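Side-chain contacts in citrate synthase (Mycobacterium tuberculosis, PDB 4TVM), which catalyses the condensation of oxaloacetate with acetyl-CoA and water to give citrate and CoA, an entry step of the Krebs cycle: residues 235-240 with 393-398; 260-265 with 385-390; 242-247 with 252-257. All coordinates share one frame; numbering follows the deposited sequence.

Read from the N terminus, two of the contacts follow one another inside the loop closed by the third. Contact 1 opens first, at residues 235-240 near the start of helix 236-246. Contact 3 follows, closing the short turn between 242-247 and 252-257 and so pairing helix 236-246 with helix 251-262. Contact 2 then opens at 260-265, where the latter helix ends, and closes at 385-390 on helix 383-403. About two turns further along the same helix, contact 1 closes at 393-398. Contacts 2 and 3 are therefore in series inside the loop of contact 1, and none cross. Helix 383-403 ties both arms of the helical pair together, and Trp395 of contact 1 also packs on Ala388 of contact 2.

Contact 1: 235-240 with 393-398; sequences NCSTST and PGWIAH. With OAA (oxaloacetate ion), chain B.
Thr238, with a chi1 of -81°, holds OG1 beside its own backbone N and sends CG2 anti to that N, and this single rotation presents its two branches to two different rings, Trp395 and His398. Both aromatic residues place CG opposite their own carbonyl carbon, which brings the rings to the Thr238 side of helix 383-403. The methyl settles over one face of the imidazole, somewhat toward its rim: Thr238 CG2 is 3.7 Å from the centroid of the His398 ring, a CH-pi contact. The hydroxyl instead meets the indole at its edge and in its plane, close to Trp395 CD1. Along the same edge, Trp395 NE1 donates a hydrogen bond to Ser237 OG that is straight, though long and weak at 3.5 Å. The imidazole is itself tied down, since His398 ND1 donates to Gly394 O one turn earlier at 2.8 Å, approaching 47° out of the carbonyl plane, while His398 N reaches that oxygen from the opposite face. Ile255, Ile259 and Leu262 of helix 251-262 pack against Trp395. Asn235, just ahead of helix 236-246, belongs to the oxaloacetate pocket. The chemistry divides accordingly: the ND1 bond restrains the imidazole's rotation with one face toward the threonine methyl, whereas the indole N-H points at Ser237 OG and leaves Thr238 OG1 against the neighbouring C-H edge.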
ATOM      1  N   ASN A 235      -1.569   8.544  -9.560  1.00 50.13           N
ATOM      2  CA  ASN A 235      -2.708   7.719  -9.272  1.00 54.58           C
ATOM      3  C   ASN A 235      -2.777   7.415  -7.827  1.00 50.55           C
ATOM      4  O   ASN A 235      -1.748   7.451  -7.199  1.00 54.02           O
ATOM      5  CB  ASN A 235      -2.427   6.365  -9.861  1.00 61.49           C
ATOM      6  CG  ASN A 235      -3.454   5.944 -10.781  1.00 62.66           C
ATOM      7  OD1 ASN A 235      -4.608   6.236 -10.536  1.00 68.18           O
ATOM      8  ND2 ASN A 235      -3.073   5.279 -11.857  1.00 64.65           N
ATOM      9  N   CYS A 236      -3.937   7.009  -7.319  1.00 42.79           N
ATOM     10  CA  CYS A 236      -4.004   6.437  -6.007  1.00 46.14           C
ATOM     11  C   CYS A 236      -3.119   5.202  -5.940  1.00 47.01           C
ATOM     12  O   CYS A 236      -2.232   5.117  -5.102  1.00 46.21           O
ATOM     13  CB  CYS A 236      -5.435   6.042  -5.663  1.00 47.89           C
ATOM     14  SG  CYS A 236      -5.620   5.193  -4.057  1.00 47.40           S
ATOM     15  N   SER A 237      -3.362   4.288  -6.869  1.00 45.24           N
ATOM     16  CA  SER A 237      -2.727   3.005  -6.928  1.00 44.10           C
ATOM     17  C   SER A 237      -1.252   3.134  -7.137  1.00 45.09           C
ATOM     18  O   SER A 237      -0.451   2.379  -6.591  1.00 53.29           O
ATOM     19  CB  SER A 237      -3.262   2.224  -8.128  1.00 50.55           C
ATOM     20  OG  SER A 237      -3.049   2.994  -9.328  1.00 72.36           O
ATOM     21  N   THR A 238      -0.863   4.065  -7.971  1.00 44.66           N
ATOM     22  CA  THR A 238       0.544   4.135  -8.337  1.00 48.13           C
ATOM     23  C   THR A 238       1.292   5.026  -7.373  1.00 40.47           C
ATOM     24  O   THR A 238       2.481   4.855  -7.179  1.00 42.56           O
ATOM     25  CB  THR A 238       0.719   4.638  -9.782  1.00 49.67           C
ATOM     26  OG1 THR A 238       0.498   3.547 -10.681  1.00 55.24           O
ATOM     27  CG2 THR A 238       2.132   5.209 -10.028  1.00 55.26           C
ATOM     28  N   SER A 239       0.611   6.011  -6.809  1.00 38.63           N
ATOM     29  CA  SER A 239       1.252   6.825  -5.800  1.00 38.64           C
ATOM     30  C   SER A 239       1.479   5.933  -4.613  1.00 39.05           C
ATOM     31  O   SER A 239       2.306   6.235  -3.811  1.00 40.73           O
ATOM     32  CB  SER A 239       0.421   8.016  -5.389  1.00 37.83           C
ATOM     33  OG  SER A 239       0.491   9.017  -6.382  1.00 37.32           O
ATOM     34  N   THR A 240       0.723   4.841  -4.515  1.00 38.20           N
ATOM     35  CA  THR A 240       0.896   3.871  -3.442  1.00 34.91           C
ATOM     36  C   THR A 240       2.060   2.969  -3.694  1.00 37.46           C
ATOM     37  O   THR A 240       2.770   2.613  -2.779  1.00 39.37           O
ATOM     38  CB  THR A 240      -0.327   2.982  -3.307  1.00 31.48           C
ATOM     39  OG1 THR A 240      -1.456   3.796  -3.002  1.00 29.01           O
ATOM     40  CG2 THR A 240      -0.114   1.976  -2.204  1.00 31.72           C
ATOM     41  N   PRO A 393       2.348  -2.753 -15.938  1.00 39.28           N
ATOM     42  CA  PRO A 393       3.497  -2.089 -16.554  1.00 38.67           C
ATOM     43  C   PRO A 393       3.711  -0.652 -16.054  1.00 39.98           C
ATOM     44  O   PRO A 393       4.855  -0.169 -15.943  1.00 39.87           O
ATOM     45  CB  PRO A 393       3.142  -2.111 -18.046  1.00 37.55           C
ATOM     46  CG  PRO A 393       1.669  -2.380 -18.100  1.00 37.70           C
ATOM     47  CD  PRO A 393       1.472  -3.331 -16.967  1.00 39.27           C
ATOM     48  N   GLY A 394       2.622   0.021 -15.731  1.00 39.01           N
ATOM     49  CA  GLY A 394       2.703   1.399 -15.281  1.00 38.81           C
ATOM     50  C   GLY A 394       3.228   1.427 -13.875  1.00 37.60           C
ATOM     51  O   GLY A 394       4.123   2.222 -13.537  1.00 39.95           O
ATOM     52  N   TRP A 395       2.653   0.575 -13.040  1.00 36.06           N
ATOM     53  CA  TRP A 395       3.159   0.401 -11.685  1.00 32.73           C
ATOM     54  C   TRP A 395       4.631   0.210 -11.733  1.00 32.31           C
ATOM     55  O   TRP A 395       5.361   0.836 -10.988  1.00 37.42           O
ATOM     56  CB  TRP A 395       2.522  -0.796 -10.990  1.00 30.96           C
ATOM     57  CG  TRP A 395       1.111  -0.547 -10.557  1.00 29.75           C
ATOM     58  CD1 TRP A 395       0.511   0.640 -10.396  1.00 28.81           C
ATOM     59  CD2 TRP A 395       0.137  -1.542 -10.237  1.00 33.18           C
ATOM     60  NE1 TRP A 395      -0.789   0.472  -9.991  1.00 31.29           N
ATOM     61  CE2 TRP A 395      -1.049  -0.866  -9.901  1.00 30.26           C
ATOM     62  CE3 TRP A 395       0.144  -2.948 -10.236  1.00 35.07           C
ATOM     63  CZ2 TRP A 395      -2.213  -1.527  -9.566  1.00 32.50           C
ATOM     64  CZ3 TRP A 395      -1.021  -3.613  -9.877  1.00 35.88           C
ATOM     65  CH2 TRP A 395      -2.183  -2.899  -9.535  1.00 34.07           C
ATOM     66  N   ILE A 396       5.080  -0.640 -12.627  1.00 34.22           N
ATOM     67  CA  ILE A 396       6.496  -0.994 -12.674  1.00 37.22           C
ATOM     68  C   ILE A 396       7.365   0.160 -13.159  1.00 39.82           C
ATOM     69  O   ILE A 396       8.457   0.383 -12.635  1.00 45.79           O
ATOM     70  CB  ILE A 396       6.708  -2.249 -13.541  1.00 36.20           C
ATOM     71  CG1 ILE A 396       6.139  -3.462 -12.823  1.00 38.13           C
ATOM     72  CG2 ILE A 396       8.186  -2.497 -13.793  1.00 37.98           C
ATOM     73  CD1 ILE A 396       6.169  -4.761 -13.610  1.00 39.01           C
ATOM     74  N   ALA A 397       6.882   0.873 -14.178  1.00 42.39           N
ATOM     75  CA  ALA A 397       7.623   1.947 -14.816  1.00 36.00           C
ATOM     76  C   ALA A 397       7.920   3.057 -13.847  1.00 38.75           C
ATOM     77  O   ALA A 397       9.021   3.619 -13.875  1.00 37.78           O
ATOM     78  CB  ALA A 397       6.804   2.487 -15.967  1.00 38.11           C
ATOM     79  N   HIS A 398       6.909   3.394 -13.028  1.00 42.31           N
ATOM     80  CA  HIS A 398       6.996   4.468 -12.041  1.00 43.65           C
ATOM     81  C   HIS A 398       7.944   4.130 -10.904  1.00 43.99           C
ATOM     82  O   HIS A 398       8.736   4.955 -10.482  1.00 49.17           O
ATOM     83  CB  HIS A 398       5.608   4.754 -11.453  1.00 48.57           C
ATOM     84  CG  HIS A 398       4.736   5.565 -12.350  1.00 46.95           C
ATOM     85  ND1 HIS A 398       3.970   5.002 -13.348  1.00 50.92           N
ATOM     86  CD2 HIS A 398       4.515   6.893 -12.417  1.00 49.13           C
ATOM     87  CE1 HIS A 398       3.302   5.952 -13.977  1.00 46.62           C
ATOM     88  NE2 HIS A 398       3.618   7.109 -13.435  1.00 49.18           N
TER
HETATM   89  O1  OAA B 501      -7.616   4.008 -15.337  1.00 57.08           O
HETATM   90  O2  OAA B 501      -9.762   3.488 -15.105  1.00 52.84           O
HETATM   91  O4  OAA B 501      -7.793   7.777 -12.515  1.00 47.75           O
HETATM   92  O5  OAA B 501      -5.929   6.656 -12.250  1.00 48.20           O
HETATM   93  O3  OAA B 501      -6.822   4.539 -13.084  1.00 55.21           O
HETATM   94  C1  OAA B 501      -8.756   4.202 -14.846  1.00 56.11           C
HETATM   95  C2  OAA B 501      -8.895   5.370 -13.909  1.00 54.44           C
HETATM   96  C3  OAA B 501      -7.582   5.485 -13.176  1.00 56.31           C
HETATM   97  C4  OAA B 501      -7.114   6.723 -12.586  1.00 53.78           C

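Contact 2: 260-265 with 385-390; sequences NALWGP and VLFALG. With OAA (oxaloacetate ion), chain B.
The Phe387 ring serves two partners in different ways, with Leu262 lying over a face while the bound oxaloacetate meets an edge. Leu262 CD1 lies above the CD1-CE1 side of the ring rather than its centre, 3.3 Å from Phe387 CE1, and the second methyl reaches on to the next residue: Leu262 CD2 is 3.6 Å from Ala388 N and 3.7 Å from Ala388 CB. The leucine fork thus bridges a ring and a methyl on consecutive residues. With CG anti to the backbone N (chi1 -169°), Phe387 extends its ring from the helix toward the ligand, and its tip carbon CZ comes to 3.4 Å from oxaloacetate O3, which lies in the ring plane. Such an edge carries a slight positive charge and would be expected to suit a ligand oxygen. The ring of His229, another pocket residue, also meets that of Phe387, with the planes at about 60°, and the probable catalytic Asp366 is about 6 Å away, side chain to side chain. Leu262 is the last helical residue before the inverse gamma turn centred on Trp263, so the contact joins the end of helix 251-262 to helix 383-403, with Leu262 also touching Thr384, while Val385 and Leu389 pack on helix 159-182.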
ATOM      1  N   ASN A 260      -3.478  -3.539  -3.395  1.00 40.94           N
ATOM      2  CA  ASN A 260      -4.383  -3.244  -2.300  1.00 41.27           C
ATOM      3  C   ASN A 260      -5.091  -1.896  -2.545  1.00 40.07           C
ATOM      4  O   ASN A 260      -6.300  -1.775  -2.301  1.00 33.92           O
ATOM      5  CB  ASN A 260      -3.642  -3.185  -0.973  1.00 43.43           C
ATOM      6  CG  ASN A 260      -3.040  -4.506  -0.554  1.00 45.84           C
ATOM      7  OD1 ASN A 260      -3.455  -5.571  -0.982  1.00 51.93           O
ATOM      8  ND2 ASN A 260      -2.052  -4.434   0.312  1.00 46.56           N
ATOM      9  N   ALA A 261      -4.353  -0.873  -2.982  1.00 36.65           N
ATOM     10  CA  ALA A 261      -5.000   0.449  -3.252  1.00 38.08           C
ATOM     11  C   ALA A 261      -6.065   0.299  -4.312  1.00 38.02           C
ATOM     12  O   ALA A 261      -7.142   0.848  -4.202  1.00 42.10           O
ATOM     13  CB  ALA A 261      -3.998   1.499  -3.691  1.00 35.14           C
ATOM     14  N   LEU A 262      -5.762  -0.503  -5.316  1.00 39.12           N
ATOM     15  CA  LEU A 262      -6.702  -0.782  -6.392  1.00 40.79           C
ATOM     16  C   LEU A 262      -7.978  -1.453  -5.925  1.00 38.43           C
ATOM     17  O   LEU A 262      -9.033  -1.264  -6.507  1.00 40.06           O
ATOM     18  CB  LEU A 262      -6.027  -1.649  -7.460  1.00 40.02           C
ATOM     19  CG  LEU A 262      -6.669  -1.592  -8.835  1.00 40.81           C
ATOM     20  CD1 LEU A 262      -6.362  -0.268  -9.504  1.00 36.19           C
ATOM     21  CD2 LEU A 262      -6.215  -2.785  -9.671  1.00 41.63           C
ATOM     22  N   TRP A 263      -7.896  -2.229  -4.863  1.00 40.92           N
ATOM     23  CA  TRP A 263      -9.071  -2.909  -4.357  1.00 41.20           C
ATOM     24  C   TRP A 263     -10.076  -2.053  -3.585  1.00 40.44           C
ATOM     25  O   TRP A 263     -10.352  -2.292  -2.424  1.00 35.30           O
ATOM     26  CB  TRP A 263      -8.643  -4.074  -3.503  1.00 43.79           C
ATOM     27  CG  TRP A 263      -9.749  -5.022  -3.321  1.00 49.25           C
ATOM     28  CD1 TRP A 263     -10.984  -5.016  -3.952  1.00 48.53           C
ATOM     29  CD2 TRP A 263      -9.738  -6.149  -2.463  1.00 49.89           C
ATOM     30  NE1 TRP A 263     -11.731  -6.084  -3.508  1.00 54.39           N
ATOM     31  CE2 TRP A 263     -10.991  -6.790  -2.592  1.00 51.37           C
ATOM     32  CE3 TRP A 263      -8.790  -6.681  -1.585  1.00 49.38           C
ATOM     33  CZ2 TRP A 263     -11.312  -7.926  -1.876  1.00 54.27           C
ATOM     34  CZ3 TRP A 263      -9.114  -7.807  -0.871  1.00 50.48           C
ATOM     35  CH2 TRP A 263     -10.361  -8.417  -1.014  1.00 53.11           C
ATOM     36  N   GLY A 264     -10.664  -1.070  -4.247  1.00 39.98           N
ATOM     37  CA  GLY A 264     -11.663  -0.239  -3.581  1.00 39.83           C
ATOM     38  C   GLY A 264     -12.504   0.392  -4.654  1.00 39.84           C
ATOM     39  O   GLY A 264     -12.002   0.596  -5.760  1.00 45.96           O
ATOM     40  N   PRO A 265     -13.787   0.658  -4.367  1.00 37.90           N
ATOM     41  CA  PRO A 265     -14.760   0.997  -5.427  1.00 39.14           C
ATOM     42  C   PRO A 265     -14.531   2.308  -6.199  1.00 42.10           C
ATOM     43  O   PRO A 265     -14.940   2.415  -7.342  1.00 49.47           O
ATOM     44  CB  PRO A 265     -16.093   1.068  -4.663  1.00 39.90           C
ATOM     45  CG  PRO A 265     -15.907   0.226  -3.459  1.00 36.97           C
ATOM     46  CD  PRO A 265     -14.460   0.377  -3.085  1.00 38.44           C
ATOM     47  N   VAL A 385      -9.171  -7.405 -11.030  1.00 31.95           N
ATOM     48  CA  VAL A 385      -7.984  -8.168 -11.329  1.00 34.89           C
ATOM     49  C   VAL A 385      -7.499  -7.823 -12.755  1.00 38.88           C
ATOM     50  O   VAL A 385      -6.297  -7.666 -13.007  1.00 37.72           O
ATOM     51  CB  VAL A 385      -8.243  -9.684 -11.253  1.00 36.08           C
ATOM     52  CG1 VAL A 385      -7.049 -10.447 -11.817  1.00 36.01           C
ATOM     53  CG2 VAL A 385      -8.561 -10.123  -9.827  1.00 33.49           C
ATOM     54  N   LEU A 386      -8.454  -7.705 -13.675  1.00 42.44           N
ATOM     55  CA  LEU A 386      -8.166  -7.342 -15.073  1.00 42.71           C
ATOM     56  C   LEU A 386      -7.554  -5.984 -15.082  1.00 36.47           C
ATOM     57  O   LEU A 386      -6.610  -5.716 -15.808  1.00 35.64           O
ATOM     58  CB  LEU A 386      -9.440  -7.352 -15.929  1.00 43.29           C
ATOM     59  CG  LEU A 386      -9.934  -8.771 -16.222  1.00 43.50           C
ATOM     60  CD1 LEU A 386     -11.406  -8.823 -16.583  1.00 45.79           C
ATOM     61  CD2 LEU A 386      -9.117  -9.368 -17.340  1.00 44.61           C
ATOM     62  N   PHE A 387      -8.061  -5.134 -14.222  1.00 39.65           N
ATOM     63  CA  PHE A 387      -7.494  -3.797 -14.096  1.00 38.39           C
ATOM     64  C   PHE A 387      -6.022  -3.832 -13.732  1.00 39.20           C
ATOM     65  O   PHE A 387      -5.217  -3.152 -14.373  1.00 37.88           O
ATOM     66  CB  PHE A 387      -8.261  -3.013 -13.065  1.00 41.49           C
ATOM     67  CG  PHE A 387      -7.919  -1.566 -13.056  1.00 49.77           C
ATOM     68  CD1 PHE A 387      -6.621  -1.147 -12.793  1.00 54.06           C
ATOM     69  CD2 PHE A 387      -8.889  -0.607 -13.291  1.00 46.45           C
ATOM     70  CE1 PHE A 387      -6.304   0.194 -12.791  1.00 51.57           C
ATOM     71  CE2 PHE A 387      -8.566   0.735 -13.289  1.00 45.52           C
ATOM     72  CZ  PHE A 387      -7.277   1.138 -13.053  1.00 47.01           C
ATOM     73  N   ALA A 388      -5.653  -4.639 -12.720  1.00 40.05           N
ATOM     74  CA  ALA A 388      -4.244  -4.729 -12.263  1.00 34.66           C
ATOM     75  C   ALA A 388      -3.290  -5.300 -13.312  1.00 34.79           C
ATOM     76  O   ALA A 388      -2.131  -4.835 -13.480  1.00 33.93           O
ATOM     77  CB  ALA A 388      -4.173  -5.570 -11.019  1.00 38.33           C
ATOM     78  N   LEU A 389      -3.757  -6.340 -14.001  1.00 33.18           N
ATOM     79  CA  LEU A 389      -2.975  -6.937 -15.095  1.00 32.64           C
ATOM     80  C   LEU A 389      -2.554  -5.887 -16.100  1.00 34.14           C
ATOM     81  O   LEU A 389      -1.431  -5.926 -16.590  1.00 38.37           O
ATOM     82  CB  LEU A 389      -3.793  -7.980 -15.843  1.00 30.30           C
ATOM     83  CG  LEU A 389      -4.034  -9.255 -15.087  1.00 32.32           C
ATOM     84  CD1 LEU A 389      -4.669 -10.257 -16.016  1.00 31.30           C
ATOM     85  CD2 LEU A 389      -2.751  -9.814 -14.427  1.00 32.26           C
ATOM     86  N   GLY A 390      -3.476  -4.984 -16.439  1.00 34.28           N
ATOM     87  CA  GLY A 390      -3.223  -3.948 -17.444  1.00 33.76           C
ATOM     88  C   GLY A 390      -2.350  -2.865 -16.885  1.00 36.50           C
ATOM     89  O   GLY A 390      -1.431  -2.402 -17.536  1.00 40.97           O
TER
HETATM   90  O1  OAA B 501      -7.616   4.008 -15.337  1.00 57.08           O
HETATM   91  O2  OAA B 501      -9.762   3.488 -15.105  1.00 52.84           O
HETATM   92  O4  OAA B 501      -7.793   7.777 -12.515  1.00 47.75           O
HETATM   93  O5  OAA B 501      -5.929   6.656 -12.250  1.00 48.20           O
HETATM   94  O3  OAA B 501      -6.822   4.539 -13.084  1.00 55.21           O
HETATM   95  C1  OAA B 501      -8.756   4.202 -14.846  1.00 56.11           C
HETATM   96  C2  OAA B 501      -8.895   5.370 -13.909  1.00 54.44           C
HETATM   97  C3  OAA B 501      -7.582   5.485 -13.176  1.00 56.31           C
HETATM   98  C4  OAA B 501      -7.114   6.723 -12.586  1.00 53.78           C

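Contact 3: 242-247 with 252-257; sequences RLVGSS and FTSISG
Val244 against Ser254 is plain van der Waals packing, buried where two consecutive helices, 236-246 and 251-262, lie side by side just beyond the turn that connects them. The short segments have axes 8.3 Å apart at closest approach, with their N-to-C directions 147° apart, and the nearest alpha carbons, those of Val244 and Ser254, are separated by 5.3 Å. The valine does the touching through one branch. Its CG1, anti to the backbone N (chi1 171°), reaches across the gap to lie 3.6 Å from Ser254 CA and 3.9 Å from the carbonyl oxygen Thr253 O. Next to it, the bare alpha carbon of Gly245 faces the serine hydroxyl, Gly245 CA to Ser254 OG being 3.8 Å. The two helices form a roughly antiparallel hairpin, and both contribute to the contact with the second subunit, consistent with the helical dimer interface of the family: Val244 also packs on Ala261 of the second subunit, and Ser247 OG is hydrogen-bonded to Ala261 O of that subunit. The polar end of Ser254 is satisfied within its own chain: OG is hydrogen-bonded to Asn250 O, one turn back, and to Trp399 NE1 of helix 383-403. On the side of helix 236-246 turned from this contact, Arg242 NH2 forms a salt bridge with Glu401 OE1.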
ATOM      1  N   ARG A 242       4.501   4.016  -5.332  1.00 36.02           N
ATOM      2  CA  ARG A 242       5.586   4.972  -5.112  1.00 35.45           C
ATOM      3  C   ARG A 242       5.973   5.190  -3.666  1.00 33.98           C
ATOM      4  O   ARG A 242       7.135   5.335  -3.383  1.00 36.06           O
ATOM      5  CB  ARG A 242       5.251   6.326  -5.759  1.00 34.10           C
ATOM      6  CG  ARG A 242       5.842   6.469  -7.150  1.00 34.19           C
ATOM      7  CD  ARG A 242       5.319   7.721  -7.867  1.00 35.24           C
ATOM      8  NE  ARG A 242       5.753   7.743  -9.268  1.00 35.65           N
ATOM      9  CZ  ARG A 242       6.934   8.213  -9.694  1.00 41.47           C
ATOM     10  NH1 ARG A 242       7.806   8.786  -8.844  1.00 41.92           N
ATOM     11  NH2 ARG A 242       7.236   8.185 -10.984  1.00 38.26           N
ATOM     12  N   LEU A 243       4.996   5.215  -2.766  1.00 36.55           N
ATOM     13  CA  LEU A 243       5.196   5.407  -1.340  1.00 36.52           C
ATOM     14  C   LEU A 243       5.893   4.217  -0.643  1.00 41.95           C
ATOM     15  O   LEU A 243       6.823   4.377   0.143  1.00 46.93           O
ATOM     16  CB  LEU A 243       3.822   5.654  -0.725  1.00 38.82           C
ATOM     17  CG  LEU A 243       3.692   6.441   0.604  1.00 39.58           C
ATOM     18  CD1 LEU A 243       4.500   7.725   0.639  1.00 38.97           C
ATOM     19  CD2 LEU A 243       2.242   6.770   0.874  1.00 39.55           C
ATOM     20  N   VAL A 244       5.436   3.027  -0.955  1.00 45.92           N
ATOM     21  CA  VAL A 244       5.990   1.823  -0.423  1.00 44.13           C
ATOM     22  C   VAL A 244       7.429   1.717  -0.899  1.00 48.52           C
ATOM     23  O   VAL A 244       8.355   1.372  -0.127  1.00 49.64           O
ATOM     24  CB  VAL A 244       5.148   0.659  -0.968  1.00 41.05           C
ATOM     25  CG1 VAL A 244       5.773  -0.687  -0.660  1.00 41.70           C
ATOM     26  CG2 VAL A 244       3.756   0.728  -0.401  1.00 39.03           C
ATOM     27  N   GLY A 245       7.629   2.029  -2.180  1.00 46.67           N
ATOM     28  CA  GLY A 245       8.965   1.936  -2.745  1.00 46.31           C
ATOM     29  C   GLY A 245       9.846   2.950  -2.054  1.00 45.38           C
ATOM     30  O   GLY A 245      11.048   2.869  -2.056  1.00 53.20           O
ATOM     31  N   SER A 246       9.203   3.951  -1.520  1.00 46.17           N
ATOM     32  CA  SER A 246       9.829   5.039  -0.851  1.00 46.91           C
ATOM     33  C   SER A 246      10.664   4.545   0.293  1.00 45.92           C
ATOM     34  O   SER A 246      11.705   5.121   0.595  1.00 48.86           O
ATOM     35  CB  SER A 246       8.705   5.864  -0.300  1.00 44.64           C
ATOM     36  OG  SER A 246       9.203   6.839   0.503  1.00 62.09           O
ATOM     37  N   SER A 247      10.178   3.496   0.947  1.00 38.52           N
ATOM     38  CA  SER A 247      10.890   2.929   2.072  1.00 37.85           C
ATOM     39  C   SER A 247      11.971   1.973   1.613  1.00 38.39           C
ATOM     40  O   SER A 247      12.697   1.424   2.429  1.00 41.21           O
ATOM     41  CB  SER A 247       9.925   2.228   3.040  1.00 36.90           C
ATOM     42  OG  SER A 247       9.532   0.954   2.544  1.00 34.95           O
ATOM     43  N   PHE A 252       8.046  -6.500  -5.535  1.00 41.70           N
ATOM     44  CA  PHE A 252       6.810  -7.217  -5.281  1.00 40.73           C
ATOM     45  C   PHE A 252       5.973  -6.561  -4.211  1.00 42.38           C
ATOM     46  O   PHE A 252       4.744  -6.500  -4.308  1.00 45.28           O
ATOM     47  CB  PHE A 252       7.119  -8.652  -4.846  1.00 41.13           C
ATOM     48  CG  PHE A 252       7.862  -9.457  -5.877  1.00 42.49           C
ATOM     49  CD1 PHE A 252       7.758  -9.162  -7.245  1.00 40.30           C
ATOM     50  CD2 PHE A 252       8.669 -10.526  -5.494  1.00 43.12           C
ATOM     51  CE1 PHE A 252       8.449  -9.912  -8.187  1.00 38.25           C
ATOM     52  CE2 PHE A 252       9.372 -11.278  -6.447  1.00 38.39           C
ATOM     53  CZ  PHE A 252       9.247 -10.974  -7.789  1.00 38.18           C
ATOM     54  N   THR A 253       6.632  -6.090  -3.162  1.00 43.22           N
ATOM     55  CA  THR A 253       5.901  -5.551  -2.034  1.00 40.51           C
ATOM     56  C   THR A 253       5.280  -4.240  -2.463  1.00 36.64           C
ATOM     57  O   THR A 253       4.128  -3.948  -2.129  1.00 34.64           O
ATOM     58  CB  THR A 253       6.806  -5.406  -0.801  1.00 44.76           C
ATOM     59  OG1 THR A 253       7.535  -6.632  -0.598  1.00 40.74           O
ATOM     60  CG2 THR A 253       5.975  -5.068   0.423  1.00 46.80           C
ATOM     61  N   SER A 254       5.995  -3.475  -3.275  1.00 37.54           N
ATOM     62  CA  SER A 254       5.413  -2.233  -3.836  1.00 38.77           C
ATOM     63  C   SER A 254       4.215  -2.469  -4.780  1.00 37.20           C
ATOM     64  O   SER A 254       3.238  -1.720  -4.735  1.00 36.05           O
ATOM     65  CB  SER A 254       6.487  -1.405  -4.524  1.00 42.32           C
ATOM     66  OG  SER A 254       7.716  -1.495  -3.816  1.00 41.04           O
ATOM     67  N   ILE A 255       4.249  -3.528  -5.590  1.00 34.23           N
ATOM     68  CA  ILE A 255       3.096  -3.839  -6.485  1.00 32.84           C
ATOM     69  C   ILE A 255       1.887  -4.308  -5.687  1.00 33.31           C
ATOM     70  O   ILE A 255       0.716  -3.962  -5.938  1.00 30.75           O
ATOM     71  CB  ILE A 255       3.476  -4.934  -7.474  1.00 33.18           C
ATOM     72  CG1 ILE A 255       4.518  -4.408  -8.459  1.00 34.21           C
ATOM     73  CG2 ILE A 255       2.255  -5.504  -8.181  1.00 36.63           C
ATOM     74  CD1 ILE A 255       4.096  -3.172  -9.208  1.00 34.69           C
ATOM     75  N   SER A 256       2.176  -5.135  -4.711  1.00 32.62           N
ATOM     76  CA  SER A 256       1.161  -5.518  -3.804  1.00 33.08           C
ATOM     77  C   SER A 256       0.448  -4.313  -3.222  1.00 32.95           C
ATOM     78  O   SER A 256      -0.755  -4.311  -3.132  1.00 41.37           O
ATOM     79  CB  SER A 256       1.767  -6.325  -2.700  1.00 35.60           C
ATOM     80  OG  SER A 256       0.725  -6.582  -1.789  1.00 42.84           O
ATOM     81  N   GLY A 257       1.172  -3.275  -2.824  1.00 32.67           N
ATOM     82  CA  GLY A 257       0.514  -2.074  -2.308  1.00 30.13           C
ATOM     83  C   GLY A 257      -0.324  -1.379  -3.343  1.00 29.94           C
ATOM     84  O   GLY A 257      -1.395  -0.871  -3.064  1.00 31.80           O
TER